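Local coordinates for protein transport protein SEC16 (Saccharomyces cerevisiae, PDB 3MZK), which helps initiate assembly of the COPII coat that forms transport vesicles at the endoplasmic reticulum, takes part in selecting their cargo, and also acts in autophagy, at residues P67-S72 against T376-Y381; E331-D336 against L356-Y361; A258-I263 against P275-F280. All blocks are in the same frame, centred on the assembly; numbering follows the deposited sequence.

Contact 1: residues P67-S72 against T376-Y381; sequences PGPLGS and TKYTDY
The hydroxyl OH of Y378 lies 3.2 Å from O of G68 and is hydrogen-bonded to OE1 of E337, on helix 330-344, while OE2 of that carboxylate is bonded to the backbone N of L70. One acidic side chain of a third element thus ties the loop 67-72 to helix 372-387, using a separate oxygen for each. Direct contact between the two is largely apolar and centres on P69. Its CG stands over one face of the Y378 ring, displaced toward the rim, in a CH-pi contact 3.7 Å from the ring centroid and 15° off the normal. CD of the proline meets CB of K377 at 3.9 Å, the two side chains crossing at about a right angle. On Y381, one helical turn after Y378, CG is anti to the backbone N (chi1 168°), and the ring reaches back to the loop: CD2 is 4.2 Å from CB of P69, and CE1 is 3.8 Å from N of S72. The proline therefore touches both tyrosines. Shape and ring contact hold the loop against the helix, and the shared E337 carboxylate supplies the polar link, joining parts of the chain some 300 residues apart.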
loop_
_atom_site.group_PDB
_atom_site.type_symbol
_atom_site.label_atom_id
_atom_site.label_comp_id
_atom_site.label_asym_id
_atom_site.label_seq_id
_atom_site.Cartn_x
_atom_site.Cartn_y
_atom_site.Cartn_z
ATOM N N PRO B 67 42.880 -3.579 -7.437
ATOM C CA PRO B 67 43.151 -2.552 -6.423
ATOM C C PRO B 67 42.957 -3.043 -4.992
ATOM O O PRO B 67 41.925 -2.751 -4.393
ATOM C CB PRO B 67 42.116 -1.464 -6.737
ATOM C CG PRO B 67 41.737 -1.687 -8.157
ATOM C CD PRO B 67 41.797 -3.171 -8.348
ATOM N N GLY B 68 43.944 -3.765 -4.463
ATOM C CA GLY B 68 43.925 -4.242 -3.089
ATOM C C GLY B 68 42.565 -4.720 -2.622
ATOM O O GLY B 68 41.697 -5.026 -3.439
ATOM N N PRO B 69 42.374 -4.802 -1.296
ATOM C CA PRO B 69 41.068 -5.147 -0.725
ATOM C C PRO B 69 40.098 -3.978 -0.827
ATOM O O PRO B 69 40.350 -2.935 -0.227
ATOM C CB PRO B 69 41.387 -5.416 0.752
ATOM C CG PRO B 69 42.875 -5.561 0.825
ATOM C CD PRO B 69 43.420 -4.710 -0.267
ATOM N N LEU B 70 39.014 -4.136 -1.580
ATOM C CA LEU B 70 37.980 -3.107 -1.616
ATOM C C LEU B 70 37.345 -3.025 -0.238
ATOM O O LEU B 70 37.392 -3.986 0.527
ATOM C CB LEU B 70 36.909 -3.445 -2.651
ATOM C CG LEU B 70 37.393 -3.758 -4.061
ATOM C CD1 LEU B 70 36.211 -4.084 -4.951
ATOM C CD2 LEU B 70 38.179 -2.589 -4.613
ATOM N N GLY B 71 36.744 -1.888 0.084
ATOM C CA GLY B 71 36.142 -1.729 1.392
ATOM C C GLY B 71 37.182 -1.307 2.406
ATOM O O GLY B 71 36.891 -0.545 3.325
ATOM N N SER B 72 38.399 -1.819 2.251
ATOM C CA SER B 72 39.531 -1.243 2.954
ATOM C C SER B 72 39.483 0.215 2.556
ATOM O O SER B 72 39.446 0.530 1.367
ATOM C CB SER B 72 40.844 -1.875 2.498
ATOM O OG SER B 72 41.686 -0.915 1.885
ATOM N N THR B 376 49.343 -9.514 2.479
ATOM C CA THR B 376 49.174 -9.009 3.840
ATOM C C THR B 376 48.116 -7.913 3.900
ATOM O O THR B 376 47.421 -7.774 4.905
ATOM C CB THR B 376 50.494 -8.485 4.434
ATOM O OG1 THR B 376 51.034 -7.471 3.579
ATOM C CG2 THR B 376 51.497 -9.610 4.565
ATOM N N LYS B 377 47.992 -7.136 2.827
ATOM C CA LYS B 377 46.930 -6.133 2.749
ATOM C C LYS B 377 45.584 -6.787 3.010
ATOM O O LYS B 377 44.709 -6.191 3.628
ATOM C CB LYS B 377 46.916 -5.434 1.387
ATOM C CG LYS B 377 47.904 -4.285 1.257
ATOM C CD LYS B 377 47.684 -3.517 -0.039
ATOM C CE LYS B 377 48.571 -2.287 -0.111
ATOM N NZ LYS B 377 48.267 -1.464 -1.314
ATOM N N TYR B 378 45.434 -8.023 2.543
ATOM C CA TYR B 378 44.198 -8.779 2.733
ATOM C C TYR B 378 44.086 -9.403 4.119
ATOM O O TYR B 378 43.083 -9.225 4.804
ATOM C CB TYR B 378 44.047 -9.854 1.658
ATOM C CG TYR B 378 43.254 -9.391 0.462
ATOM C CD1 TYR B 378 41.878 -9.587 0.399
ATOM C CD2 TYR B 378 43.873 -8.740 -0.595
ATOM C CE1 TYR B 378 41.146 -9.153 -0.692
ATOM C CE2 TYR B 378 43.150 -8.305 -1.689
ATOM C CZ TYR B 378 41.789 -8.512 -1.734
ATOM O OH TYR B 378 41.071 -8.077 -2.827
ATOM N N THR B 379 45.113 -10.134 4.532
ATOM C CA THR B 379 45.095 -10.765 5.847
ATOM C C THR B 379 44.850 -9.732 6.949
ATOM O O THR B 379 44.079 -9.973 7.878
ATOM C CB THR B 379 46.391 -11.561 6.135
ATOM O OG1 THR B 379 47.492 -10.660 6.314
ATOM C CG2 THR B 379 46.690 -12.521 4.994
ATOM N N ASP B 380 45.493 -8.576 6.836
ATOM C CA ASP B 380 45.301 -7.507 7.808
ATOM C C ASP B 380 43.858 -7.006 7.820
ATOM O O ASP B 380 43.209 -6.977 8.871
ATOM C CB ASP B 380 46.269 -6.356 7.541
ATOM C CG ASP B 380 47.663 -6.636 8.074
ATOM O OD1 ASP B 380 47.921 -7.774 8.522
ATOM O OD2 ASP B 380 48.505 -5.716 8.041
ATOM N N TYR B 381 43.359 -6.616 6.653
ATOM C CA TYR B 381 41.983 -6.161 6.546
ATOM C C TYR B 381 41.020 -7.227 7.048
ATOM O O TYR B 381 40.065 -6.926 7.767
ATOM C CB TYR B 381 41.641 -5.788 5.104
ATOM C CG TYR B 381 40.159 -5.593 4.872
ATOM C CD1 TYR B 381 39.510 -4.441 5.303
ATOM C CD2 TYR B 381 39.407 -6.564 4.225
ATOM C CE1 TYR B 381 38.154 -4.265 5.094
ATOM C CE2 TYR B 381 38.051 -6.398 4.010
ATOM C CZ TYR B 381 37.431 -5.247 4.448
ATOM O OH TYR B 381 36.080 -5.078 4.232
#

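Contact 2: residues E331-D336 against L356-Y361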
loop_
_atom_site.group_PDB
_atom_site.type_symbol
_atom_site.label_atom_id
_atom_site.label_comp_id
_atom_site.label_asym_id
_atom_site.label_seq_id
_atom_site.Cartn_x
_atom_site.Cartn_y
_atom_site.Cartn_z
ATOM N N GLU B 331 37.428 -14.864 -11.635
ATOM C CA GLU B 331 36.308 -13.966 -11.915
ATOM C C GLU B 331 35.378 -13.886 -10.711
ATOM O O GLU B 331 35.008 -12.795 -10.267
ATOM C CB GLU B 331 35.523 -14.418 -13.151
ATOM C CG GLU B 331 36.305 -14.373 -14.454
ATOM C CD GLU B 331 37.434 -15.389 -14.497
ATOM O OE1 GLU B 331 37.251 -16.506 -13.961
ATOM O OE2 GLU B 331 38.504 -15.066 -15.065
ATOM N N SER B 332 35.011 -15.050 -10.183
ATOM C CA SER B 332 34.131 -15.129 -9.020
ATOM C C SER B 332 34.697 -14.385 -7.816
ATOM O O SER B 332 33.973 -13.675 -7.122
ATOM C CB SER B 332 33.859 -16.585 -8.647
ATOM O OG SER B 332 32.991 -16.667 -7.531
ATOM N N ILE B 333 35.991 -14.549 -7.561
ATOM C CA ILE B 333 36.616 -13.859 -6.441
ATOM C C ILE B 333 36.425 -12.356 -6.566
ATOM O O ILE B 333 35.991 -11.692 -5.625
ATOM C CB ILE B 333 38.120 -14.153 -6.364
ATOM C CG1 ILE B 333 38.359 -15.639 -6.122
ATOM C CG2 ILE B 333 38.775 -13.327 -5.263
ATOM C CD1 ILE B 333 39.826 -16.007 -6.096
ATOM N N LEU B 334 36.754 -11.828 -7.740
ATOM C CA LEU B 334 36.706 -10.395 -7.987
ATOM C C LEU B 334 35.267 -9.885 -8.101
ATOM O O LEU B 334 34.894 -8.905 -7.453
ATOM C CB LEU B 334 37.509 -10.048 -9.245
ATOM C CG LEU B 334 38.977 -10.487 -9.228
ATOM C CD1 LEU B 334 39.654 -10.195 -10.550
ATOM C CD2 LEU B 334 39.740 -9.825 -8.092
ATOM N N TRP B 335 34.462 -10.550 -8.921
ATOM C CA TRP B 335 33.057 -10.190 -9.035
ATOM C C TRP B 335 32.408 -10.128 -7.660
ATOM O O TRP B 335 31.772 -9.132 -7.315
ATOM C CB TRP B 335 32.307 -11.181 -9.916
ATOM C CG TRP B 335 32.662 -11.069 -11.350
ATOM C CD1 TRP B 335 33.252 -10.006 -11.967
ATOM C CD2 TRP B 335 32.464 -12.061 -12.362
ATOM N NE1 TRP B 335 33.426 -10.271 -13.303
ATOM C CE2 TRP B 335 32.951 -11.528 -13.571
ATOM C CE3 TRP B 335 31.920 -13.351 -12.361
ATOM C CZ2 TRP B 335 32.909 -12.236 -14.769
ATOM C CZ3 TRP B 335 31.878 -14.054 -13.552
ATOM C CH2 TRP B 335 32.369 -13.495 -14.740
ATOM N N ASP B 336 32.576 -11.186 -6.871
ATOM C CA ASP B 336 31.976 -11.228 -5.547
ATOM C C ASP B 336 32.388 -10.050 -4.675
ATOM O O ASP B 336 31.553 -9.468 -3.982
ATOM C CB ASP B 336 32.273 -12.549 -4.844
ATOM C CG ASP B 336 31.420 -13.686 -5.368
ATOM O OD1 ASP B 336 30.377 -13.393 -5.988
ATOM O OD2 ASP B 336 31.787 -14.864 -5.160
ATOM N N LEU B 356 33.579 -14.499 3.079
ATOM C CA LEU B 356 34.831 -14.352 3.820
ATOM C C LEU B 356 35.819 -15.483 3.518
ATOM O O LEU B 356 37.003 -15.234 3.288
ATOM C CB LEU B 356 34.574 -14.239 5.323
ATOM C CG LEU B 356 34.126 -12.851 5.785
ATOM C CD1 LEU B 356 33.479 -12.897 7.162
ATOM C CD2 LEU B 356 35.305 -11.892 5.767
ATOM N N PRO B 357 35.339 -16.736 3.521
ATOM C CA PRO B 357 36.220 -17.831 3.118
ATOM C C PRO B 357 36.861 -17.565 1.763
ATOM O O PRO B 357 38.054 -17.809 1.601
ATOM C CB PRO B 357 35.264 -19.016 3.028
ATOM C CG PRO B 357 34.234 -18.709 4.042
ATOM C CD PRO B 357 34.031 -17.232 3.977
ATOM N N GLN B 358 36.086 -17.058 0.810
ATOM C CA GLN B 358 36.604 -16.811 -0.530
ATOM C C GLN B 358 37.689 -15.745 -0.505
ATOM O O GLN B 358 38.640 -15.816 -1.272
ATOM C CB GLN B 358 35.486 -16.407 -1.490
ATOM C CG GLN B 358 35.897 -16.401 -2.954
ATOM C CD GLN B 358 34.766 -15.964 -3.879
ATOM O OE1 GLN B 358 34.485 -16.613 -4.888
ATOM N NE2 GLN B 358 34.122 -14.852 -3.542
ATOM N N LYS B 359 37.546 -14.763 0.381
ATOM C CA LYS B 359 38.547 -13.707 0.520
ATOM C C LYS B 359 39.877 -14.250 1.044
ATOM O O LYS B 359 40.948 -13.850 0.580
ATOM C CB LYS B 359 38.044 -12.599 1.444
ATOM C CG LYS B 359 36.894 -11.794 0.878
ATOM C CD LYS B 359 36.615 -10.583 1.746
ATOM C CE LYS B 359 35.384 -9.837 1.284
ATOM N NZ LYS B 359 35.038 -8.757 2.247
ATOM N N ILE B 360 39.802 -15.153 2.019
ATOM C CA ILE B 360 40.995 -15.782 2.572
ATOM C C ILE B 360 41.657 -16.628 1.496
ATOM O O ILE B 360 42.879 -16.625 1.340
ATOM C CB ILE B 360 40.656 -16.663 3.786
ATOM C CG1 ILE B 360 39.982 -15.830 4.879
ATOM C CG2 ILE B 360 41.907 -17.341 4.332
ATOM C CD1 ILE B 360 39.606 -16.637 6.098
ATOM N N TYR B 361 40.833 -17.351 0.751
ATOM C CA TYR B 361 41.298 -18.144 -0.376
ATOM C C TYR B 361 41.963 -17.247 -1.414
ATOM O O TYR B 361 42.917 -17.651 -2.083
ATOM C CB TYR B 361 40.113 -18.897 -0.975
ATOM C CG TYR B 361 40.281 -19.359 -2.397
ATOM C CD1 TYR B 361 41.242 -20.295 -2.739
ATOM C CD2 TYR B 361 39.444 -18.881 -3.396
ATOM C CE1 TYR B 361 41.375 -20.729 -4.044
ATOM C CE2 TYR B 361 39.572 -19.306 -4.699
ATOM C CZ TYR B 361 40.534 -20.229 -5.017
ATOM O OH TYR B 361 40.648 -20.647 -6.314
HETATM O O HOH W 1 35.613 -12.933 -2.823
#
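Helices 330-344 and 356-368 run closer to antiparallel than to parallel, their axes at 123° and 10.2 Å apart over 331-336 and 356-361, with I333 and Q358 the nearest pair, 6.6 Å from CA to CA. Q358 carries the polar part of the contact. Its CG is anti to the backbone N (chi1 -169°) and the chain beyond is extended, and its amide reaches the facing helix. There NE2 donates to OD2 of D336 at 2.8 Å with an N-H...O angle of 149°. The bond uses the anti lone pair of OD2, and that oxygen lies close to the amide plane. OD1 of D336 accepts from the backbone N of I324, so each carboxylate oxygen has an N-H partner, an arrangement likely to stabilise the buried charge. At the other end of the amide, OE1 sits 3.0 Å from OG of S332. A water donates to O of I333 at 3.1 Å; its link to NE2 of Q358 is doubtful.

Beside this polar group the packing is apolar. CG1 of I333 touches CG of Q358 at 4.1 Å, and CD1 of the isoleucine reaches CE2 of Y361 at 3.6 Å, the two side chains crossing at about a right angle. The tyrosine hydroxyl is bonded beyond the pair, to O of N328, while another protein of the assembly packs on Y361 and P357. This interlocking of successive helices through a seam part polar, part apolar, here with a glutamine-aspartate bond, is characteristic of an alpha-solenoid, consistent with the helical ACE1 (ancestral coatomer element) domain of Sec16-like proteins.

Contact 3: residues A258-I263 against P275-F280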
loop_
_atom_site.group_PDB
_atom_site.type_symbol
_atom_site.label_atom_id
_atom_site.label_comp_id
_atom_site.label_asym_id
_atom_site.label_seq_id
_atom_site.Cartn_x
_atom_site.Cartn_y
_atom_site.Cartn_z
ATOM N N ALA B 258 13.358 -7.371 -22.223
ATOM C CA ALA B 258 12.015 -6.892 -22.520
ATOM C C ALA B 258 11.331 -6.390 -21.257
ATOM O O ALA B 258 10.710 -5.325 -21.257
ATOM C CB ALA B 258 11.185 -7.984 -23.172
ATOM N N VAL B 259 11.448 -7.159 -20.179
ATOM C CA VAL B 259 10.836 -6.781 -18.912
ATOM C C VAL B 259 11.412 -5.473 -18.378
ATOM O O VAL B 259 10.670 -4.563 -18.018
ATOM C CB VAL B 259 10.994 -7.887 -17.852
ATOM C CG1 VAL B 259 10.590 -7.371 -16.483
ATOM C CG2 VAL B 259 10.171 -9.104 -18.235
ATOM N N LEU B 260 12.736 -5.378 -18.342
ATOM C CA LEU B 260 13.394 -4.200 -17.781
ATOM C C LEU B 260 13.043 -2.919 -18.534
ATOM O O LEU B 260 12.806 -1.876 -17.926
ATOM C CB LEU B 260 14.915 -4.395 -17.731
ATOM C CG LEU B 260 15.403 -5.549 -16.851
ATOM C CD1 LEU B 260 16.921 -5.639 -16.859
ATOM C CD2 LEU B 260 14.880 -5.411 -15.426
ATOM N N ILE B 261 13.006 -3.005 -19.859
ATOM C CA ILE B 261 12.793 -1.825 -20.690
ATOM C C ILE B 261 11.352 -1.336 -20.606
ATOM O O ILE B 261 11.042 -0.233 -21.043
ATOM C CB ILE B 261 13.172 -2.088 -22.162
ATOM C CG1 ILE B 261 13.578 -0.786 -22.852
ATOM C CG2 ILE B 261 12.036 -2.780 -22.893
ATOM C CD1 ILE B 261 14.158 -0.992 -24.241
ATOM N N ASN B 262 10.478 -2.157 -20.037
ATOM C CA ASN B 262 9.075 -1.793 -19.884
ATOM C C ASN B 262 8.737 -1.339 -18.473
ATOM O O ASN B 262 7.567 -1.172 -18.130
ATOM C CB ASN B 262 8.169 -2.957 -20.278
ATOM C CG ASN B 262 8.067 -3.128 -21.770
ATOM O OD1 ASN B 262 7.867 -2.162 -22.500
ATOM N ND2 ASN B 262 8.216 -4.358 -22.238
ATOM N N ILE B 263 9.762 -1.153 -17.650
ATOM C CA ILE B 263 9.557 -0.650 -16.299
ATOM C C ILE B 263 9.240 0.840 -16.364
ATOM O O ILE B 263 9.973 1.608 -16.985
ATOM C CB ILE B 263 10.793 -0.889 -15.403
ATOM C CG1 ILE B 263 11.022 -2.385 -15.198
ATOM C CG2 ILE B 263 10.625 -0.204 -14.053
ATOM C CD1 ILE B 263 12.156 -2.689 -14.254
ATOM N N PRO B 275 8.352 -4.429 -7.203
ATOM C CA PRO B 275 8.226 -5.767 -6.615
ATOM C C PRO B 275 7.904 -6.873 -7.625
ATOM O O PRO B 275 8.510 -7.939 -7.560
ATOM C CB PRO B 275 7.082 -5.594 -5.618
ATOM C CG PRO B 275 7.203 -4.169 -5.185
ATOM C CD PRO B 275 7.659 -3.406 -6.398
ATOM N N VAL B 276 6.974 -6.627 -8.541
ATOM C CA VAL B 276 6.581 -7.643 -9.519
ATOM C C VAL B 276 7.737 -8.035 -10.434
ATOM O O VAL B 276 7.820 -9.171 -10.898
ATOM C CB VAL B 276 5.405 -7.171 -10.398
ATOM C CG1 VAL B 276 4.150 -7.038 -9.566
ATOM C CG2 VAL B 276 5.757 -5.863 -11.076
ATOM N N VAL B 277 8.617 -7.078 -10.704
ATOM C CA VAL B 277 9.789 -7.334 -11.522
ATOM C C VAL B 277 10.828 -8.082 -10.689
ATOM O O VAL B 277 11.571 -8.924 -11.196
ATOM C CB VAL B 277 10.378 -6.024 -12.088
ATOM C CG1 VAL B 277 11.606 -6.305 -12.945
ATOM C CG2 VAL B 277 9.337 -5.297 -12.908
ATOM N N LEU B 278 10.862 -7.779 -9.399
ATOM C CA LEU B 278 11.759 -8.480 -8.499
ATOM C C LEU B 278 11.393 -9.963 -8.409
ATOM O O LEU B 278 12.273 -10.812 -8.502
ATOM C CB LEU B 278 11.775 -7.830 -7.113
ATOM C CG LEU B 278 12.842 -8.403 -6.177
ATOM C CD1 LEU B 278 14.196 -8.437 -6.878
ATOM C CD2 LEU B 278 12.924 -7.618 -4.879
ATOM N N GLU B 279 10.108 -10.278 -8.239
ATOM C CA GLU B 279 9.678 -11.676 -8.227
ATOM C C GLU B 279 10.143 -12.384 -9.492
ATOM O O GLU B 279 10.698 -13.480 -9.437
ATOM C CB GLU B 279 8.161 -11.806 -8.130
ATOM C CG GLU B 279 7.514 -11.140 -6.932
ATOM C CD GLU B 279 5.996 -11.256 -6.968
ATOM O OE1 GLU B 279 5.499 -12.343 -7.334
ATOM O OE2 GLU B 279 5.304 -10.263 -6.652
ATOM N N PHE B 280 9.909 -11.749 -10.635
ATOM C CA PHE B 280 10.276 -12.331 -11.920
ATOM C C PHE B 280 11.763 -12.662 -12.017
ATOM O O PHE B 280 12.143 -13.702 -12.552
ATOM C CB PHE B 280 9.885 -11.403 -13.069
ATOM C CG PHE B 280 10.599 -11.705 -14.345
ATOM C CD1 PHE B 280 10.237 -12.794 -15.112
ATOM C CD2 PHE B 280 11.649 -10.917 -14.768
ATOM C CE1 PHE B 280 10.904 -13.083 -16.285
ATOM C CE2 PHE B 280 12.319 -11.204 -15.937
ATOM C CZ PHE B 280 11.944 -12.287 -16.693
#
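V259 lays CG2 over one face of the F280 ring, 3.8 Å above the plane and displaced toward the rim. It is a CH-pi contact, 4.1 Å from the centroid and 24° off the normal, between two consecutive helices of the alpha-solenoid, 252-261 and 275-290, which a helix-free connection joins. The other branch of the valine, CG1, meets CG1 of V277 at 3.8 Å as the two side chains slide past each other in opposite directions. The F280 ring is further enclosed by L222 and V226 of helix 214-226, by I235 of helix 231-240 and by F284. An alanine in place of F280 would probably open a gap beside CG2 of V259 and deprive these neighbouring helices of a common apolar partner. N262 also lies near the second copy of this protein, where L161 and H166 of that subunit make weak hydrogen bonds with it. V277 also meets L260 and I263: its CG1 is 4.2 Å from CD2 of L260, and CD1 of I263 packs against both its branches, 3.9 Å from CG1 and 4.1 Å from CG2.

How the contacts relate
Contact 1 encloses the other two along the chain: contact 3 closes first, contact 2 follows, and helix 372-387 then returns to meet the early loop 67-72. Contacts 1 and 2 are neighbours, their centres 12 Å apart, on helices 356-368 and 372-387 that follow each other in sequence; they touch where CE2 of Y381 packs on NZ of K359. Contact 3 stands apart, 29 Å from contact 2 and 36 Å from contact 1 between centres. Contacts 2 and 3 each join successive helices of the Sec23-binding region, whereas contact 1 links that region to the Sec16 mid-region. Local pairing thus builds the elongated helical domain, and one long-range contact joins an early loop to a late helix of the chain.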